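Local coordinates for protein CG5036 (Drosophila melanogaster, PDB 4IGU) that probably binds G-protein alpha subunits through its RGS domain, speeding their GTP hydrolysis and acting on them as a GDP-dissociation inhibitor, at residues A[39-42]-A[43-46]; A[122-125]-A[126-130]. All coordinates share one frame; numbering follows the deposited sequence.

Contact 1: A[39-42]-A[43-46]; sequences FQNF and LRSE
Leu43 lays its CD1 methyl over one face of the Phe39 ring, a CH-pi contact with CD1 4.1 Å from the ring centroid, at the C-terminal end of helix 33-45 in the RGS domain. Both side chains are apolar because this side of the helix is buried against Ile52 and Ser127; Phe131 meets the Phe39 ring edge-to-face. On the outer side Gln40 and Arg44, one turn apart, cross obliquely, the amide oxygen at the edge of the guanidinium. Arg44 NH2 gives a nearly straight bond (165°) to Gln40 OE1 at 3.0 Å, entering on a lone pair in the amide's carbonyl plane, with the two flat groups turned 56° apart. Gln40 is extended, and a bend at chi3 (-66°) brings the Arg44 guanidinium back along the helix. With an alanine in place of Gln40, the Arg44 guanidinium would probably be left without its acceptor at NH2 and be freer to turn. The Phe42 ring meets Glu46, just past the helix, obliquely, CZ lying 3.3 Å from OE2, which is salt-bridged to Arg130 NE. In relatives the loop that opens here meets the switch regions of G-alpha, and Glu46 probably lies at that surface. Ser45 suits the last turn because its short hydroxyl folds back on the backbone: OG donates to Phe42 O at 2.5 Å.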
loop_
_atom_site.group_PDB
_atom_site.type_symbol
_atom_site.label_atom_id
_atom_site.label_comp_id
_atom_site.label_asym_id
_atom_site.label_seq_id
_atom_site.Cartn_x
_atom_site.Cartn_y
_atom_site.Cartn_z
ATOM N N PHE A 39 1.224 -9.138 3.046
ATOM C CA PHE A 39 2.017 -7.947 3.361
ATOM C C PHE A 39 1.217 -6.988 4.241
ATOM O O PHE A 39 1.738 -6.463 5.234
ATOM C CB PHE A 39 2.499 -7.222 2.091
ATOM C CG PHE A 39 3.497 -6.120 2.369
ATOM C CD1 PHE A 39 4.617 -6.370 3.157
ATOM C CD2 PHE A 39 3.330 -4.846 1.829
ATOM C CE1 PHE A 39 5.544 -5.380 3.414
ATOM C CE2 PHE A 39 4.267 -3.839 2.076
ATOM C CZ PHE A 39 5.368 -4.105 2.877
ATOM N N GLN A 40 -0.046 -6.758 3.883
ATOM C CA GLN A 40 -0.923 -5.927 4.711
ATOM C C GLN A 40 -1.082 -6.505 6.122
ATOM O O GLN A 40 -1.148 -5.750 7.099
ATOM C CB GLN A 40 -2.302 -5.752 4.062
ATOM C CG GLN A 40 -3.225 -4.782 4.808
ATOM C CD GLN A 40 -4.628 -4.711 4.213
ATOM O OE1 GLN A 40 -5.607 -4.542 4.937
ATOM N NE2 GLN A 40 -4.729 -4.845 2.896
ATOM N N ASN A 41 -1.146 -7.833 6.235
ATOM C CA ASN A 41 -1.230 -8.464 7.558
ATOM C C ASN A 41 0.022 -8.202 8.374
ATOM O O ASN A 41 -0.038 -7.949 9.577
ATOM C CB ASN A 41 -1.480 -9.974 7.447
ATOM C CG ASN A 41 -2.913 -10.304 7.061
ATOM O OD1 ASN A 41 -3.810 -9.467 7.176
ATOM N ND2 ASN A 41 -3.139 -11.537 6.610
ATOM N N PHE A 42 1.164 -8.247 7.707
ATOM C CA PHE A 42 2.419 -7.947 8.362
ATOM C C PHE A 42 2.482 -6.491 8.802
ATOM O O PHE A 42 2.960 -6.190 9.893
ATOM C CB PHE A 42 3.596 -8.255 7.437
ATOM C CG PHE A 42 4.915 -7.819 7.995
ATOM C CD1 PHE A 42 5.484 -8.499 9.066
ATOM C CD2 PHE A 42 5.582 -6.723 7.464
ATOM C CE1 PHE A 42 6.699 -8.098 9.589
ATOM C CE2 PHE A 42 6.791 -6.313 7.985
ATOM C CZ PHE A 42 7.352 -7.004 9.049
ATOM N N LEU A 43 2.013 -5.586 7.944
ATOM C CA LEU A 43 2.011 -4.166 8.276
ATOM C C LEU A 43 1.097 -3.882 9.460
ATOM O O LEU A 43 1.397 -3.014 10.281
ATOM C CB LEU A 43 1.572 -3.326 7.077
ATOM C CG LEU A 43 2.551 -3.294 5.910
ATOM C CD1 LEU A 43 1.938 -2.569 4.721
ATOM C CD2 LEU A 43 3.833 -2.612 6.358
ATOM N N ARG A 44 -0.027 -4.591 9.530
ATOM C CA ARG A 44 -0.954 -4.410 10.648
ATOM C C ARG A 44 -0.234 -4.769 11.947
ATOM O O ARG A 44 -0.297 -4.033 12.941
ATOM C CB ARG A 44 -2.220 -5.257 10.445
ATOM C CG ARG A 44 -3.242 -5.167 11.575
ATOM C CD ARG A 44 -4.605 -5.716 11.150
ATOM N NE ARG A 44 -5.209 -4.883 10.109
ATOM C CZ ARG A 44 -5.219 -5.185 8.812
ATOM N NH1 ARG A 44 -4.669 -6.318 8.386
ATOM N NH2 ARG A 44 -5.783 -4.357 7.942
ATOM N N SER A 45 0.495 -5.881 11.914
ATOM C CA SER A 45 1.291 -6.323 13.055
ATOM C C SER A 45 2.320 -5.259 13.433
ATOM O O SER A 45 2.832 -5.242 14.551
ATOM C CB SER A 45 2.011 -7.632 12.723
ATOM O OG SER A 45 3.274 -7.364 12.131
ATOM N N GLU A 46 2.605 -4.358 12.498
ATOM C CA GLU A 46 3.587 -3.302 12.713
ATOM C C GLU A 46 2.953 -1.923 12.914
ATOM O O GLU A 46 3.659 -0.911 12.952
ATOM C CB GLU A 46 4.541 -3.249 11.519
ATOM C CG GLU A 46 5.991 -3.387 11.910
ATOM C CD GLU A 46 6.910 -3.483 10.720
ATOM O OE1 GLU A 46 6.641 -2.814 9.696
ATOM O OE2 GLU A 46 7.909 -4.227 10.819
#

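Contact 2: A[122-125]-A[126-130]; sequences LMHR and DSYPR
Met123 O is gripped twice by the next turn, and this is the tight part of the contact. Tyr128 N donates to it at 2.8 Å with a bent N-H (134°), five residues along rather than four, while Ser127 OG comes to a lone pair in the carbonyl plane at 3.2 Å. Serine fits this buried place because Ser127 OG, set between its own N and carbonyl carbon (chi1 53°), reaches back without bulk, to 3.3 Å from Met123 CA. Met123 itself fills the interior against Trp55 and Met30. This wider, pi-type turn lies in helix 113-132 of the RGS domain, just before a kink at Pro129. Proline has no N-H to offer the preceding turn, and its CD sits 3.4 Å from His124 O instead. Alongside, His124 and Tyr128 point the same way, Tyr128 CD2 meeting the edge of the imidazole at its CD2, 4.0 Å away. Phe26 stacks on His124 and meets the tyrosine, whose OH bonds to Trp22 O. The outer side chains are looser: Asp126 N still bonds to Leu122 O, but Leu122 CD1 and Asp126 CB are 4.0 Å apart. The Asp126 carboxylate leads away from that turn to Arg130, within 126-130, and NH1 meets OD1 at 3.0 Å from above the carboxylate plane. As in relatives, this pair probably faces the G-protein alpha subunit; Arg130 NE also holds Glu46.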
loop_
_atom_site.group_PDB
_atom_site.type_symbol
_atom_site.label_atom_id
_atom_site.label_comp_id
_atom_site.label_asym_id
_atom_site.label_seq_id
_atom_site.Cartn_x
_atom_site.Cartn_y
_atom_site.Cartn_z
ATOM N N LEU A 122 8.407 4.311 0.991
ATOM C CA LEU A 122 8.468 3.995 2.411
ATOM C C LEU A 122 8.291 2.493 2.658
ATOM O O LEU A 122 9.108 1.869 3.335
ATOM C CB LEU A 122 7.381 4.794 3.136
ATOM C CG LEU A 122 7.163 4.624 4.634
ATOM C CD1 LEU A 122 8.484 4.699 5.329
ATOM C CD2 LEU A 122 6.239 5.708 5.149
ATOM N N MET A 123 7.217 1.916 2.124
ATOM C CA MET A 123 6.984 0.480 2.261
ATOM C C MET A 123 8.128 -0.317 1.636
ATOM O O MET A 123 8.550 -1.351 2.155
ATOM C CB MET A 123 5.667 0.082 1.590
ATOM C CG MET A 123 4.414 0.523 2.357
ATOM S SD MET A 123 2.906 -0.004 1.511
ATOM C CE MET A 123 3.062 0.835 -0.074
ATOM N N HIS A 124 8.627 0.171 0.509
ATOM C CA HIS A 124 9.684 -0.528 -0.217
ATOM C C HIS A 124 10.985 -0.606 0.575
ATOM O O HIS A 124 11.667 -1.631 0.566
ATOM C CB HIS A 124 9.949 0.177 -1.543
ATOM C CG HIS A 124 10.843 -0.588 -2.472
ATOM N ND1 HIS A 124 11.291 -0.065 -3.662
ATOM C CD2 HIS A 124 11.368 -1.834 -2.383
ATOM C CE1 HIS A 124 12.056 -0.953 -4.273
ATOM N NE2 HIS A 124 12.119 -2.034 -3.517
ATOM N N ARG A 125 11.323 0.475 1.264
ATOM C CA ARG A 125 12.634 0.593 1.884
ATOM C C ARG A 125 12.631 0.235 3.363
ATOM O O ARG A 125 13.639 -0.223 3.901
ATOM C CB ARG A 125 13.156 2.016 1.700
ATOM C CG ARG A 125 13.460 2.378 0.258
ATOM C CD ARG A 125 14.801 1.802 -0.157
ATOM N NE ARG A 125 14.721 0.931 -1.331
ATOM C CZ ARG A 125 14.694 1.366 -2.588
ATOM N NH1 ARG A 125 14.715 2.670 -2.846
ATOM N NH2 ARG A 125 14.638 0.498 -3.592
ATOM N N ASP A 126 11.508 0.461 4.028
ATOM C CA ASP A 126 11.457 0.288 5.476
ATOM C C ASP A 126 10.816 -1.044 5.856
ATOM O O ASP A 126 11.469 -1.929 6.414
ATOM C CB ASP A 126 10.717 1.466 6.132
ATOM C CG ASP A 126 10.750 1.411 7.655
ATOM O OD1 ASP A 126 11.854 1.382 8.231
ATOM O OD2 ASP A 126 9.668 1.378 8.276
ATOM N N SER A 127 9.537 -1.201 5.533
ATOM C CA SER A 127 8.790 -2.369 5.986
ATOM C C SER A 127 9.020 -3.628 5.143
ATOM O O SER A 127 8.878 -4.750 5.647
ATOM C CB SER A 127 7.298 -2.040 6.096
ATOM O OG SER A 127 6.806 -1.494 4.891
ATOM N N TYR A 128 9.387 -3.459 3.873
ATOM C CA TYR A 128 9.583 -4.616 2.996
ATOM C C TYR A 128 10.789 -5.495 3.380
ATOM O O TYR A 128 10.660 -6.719 3.416
ATOM C CB TYR A 128 9.615 -4.206 1.516
ATOM C CG TYR A 128 9.946 -5.318 0.534
ATOM C CD1 TYR A 128 9.099 -6.398 0.360
ATOM C CD2 TYR A 128 11.086 -5.248 -0.253
ATOM C CE1 TYR A 128 9.400 -7.399 -0.555
ATOM C CE2 TYR A 128 11.397 -6.239 -1.162
ATOM C CZ TYR A 128 10.552 -7.309 -1.311
ATOM O OH TYR A 128 10.868 -8.287 -2.227
ATOM N N PRO A 129 11.963 -4.886 3.647
ATOM C CA PRO A 129 13.051 -5.739 4.144
ATOM C C PRO A 129 12.681 -6.502 5.417
ATOM O O PRO A 129 13.058 -7.669 5.532
ATOM C CB PRO A 129 14.164 -4.732 4.434
ATOM C CG PRO A 129 13.962 -3.670 3.397
ATOM C CD PRO A 129 12.457 -3.548 3.252
ATOM N N ARG A 130 11.954 -5.873 6.339
ATOM C CA ARG A 130 11.545 -6.547 7.576
ATOM C C ARG A 130 10.523 -7.663 7.319
ATOM O O ARG A 130 10.550 -8.705 7.985
ATOM C CB ARG A 130 11.012 -5.549 8.611
ATOM C CG ARG A 130 12.070 -4.615 9.199
ATOM C CD ARG A 130 11.536 -3.883 10.434
ATOM N NE ARG A 130 10.281 -3.175 10.177
ATOM C CZ ARG A 130 10.212 -1.907 9.776
ATOM N NH1 ARG A 130 11.327 -1.213 9.585
ATOM N NH2 ARG A 130 9.032 -1.330 9.570
#

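Overall arrangement
From the N terminus, contact 1 comes first, at the end of helix 33-45, where the chain turns toward helix 50-61. Contact 2 follows much later, within helix 113-132. Each spans adjacent helical turns without closing a long loop, and the two lie in series, neither nested nor crossed. In space their centres are about 11 Å apart and they touch: Ser127 OG packs against Phe39 CZ and Leu43 CD2, while the salt bridge of Glu46 OE2 with Arg130 NE, at 2.7 Å, joins the two contacts. Helices far apart in sequence are thus tied together where the end of helix 33-45 meets helix 113-132, with helix 50-61 bordering both.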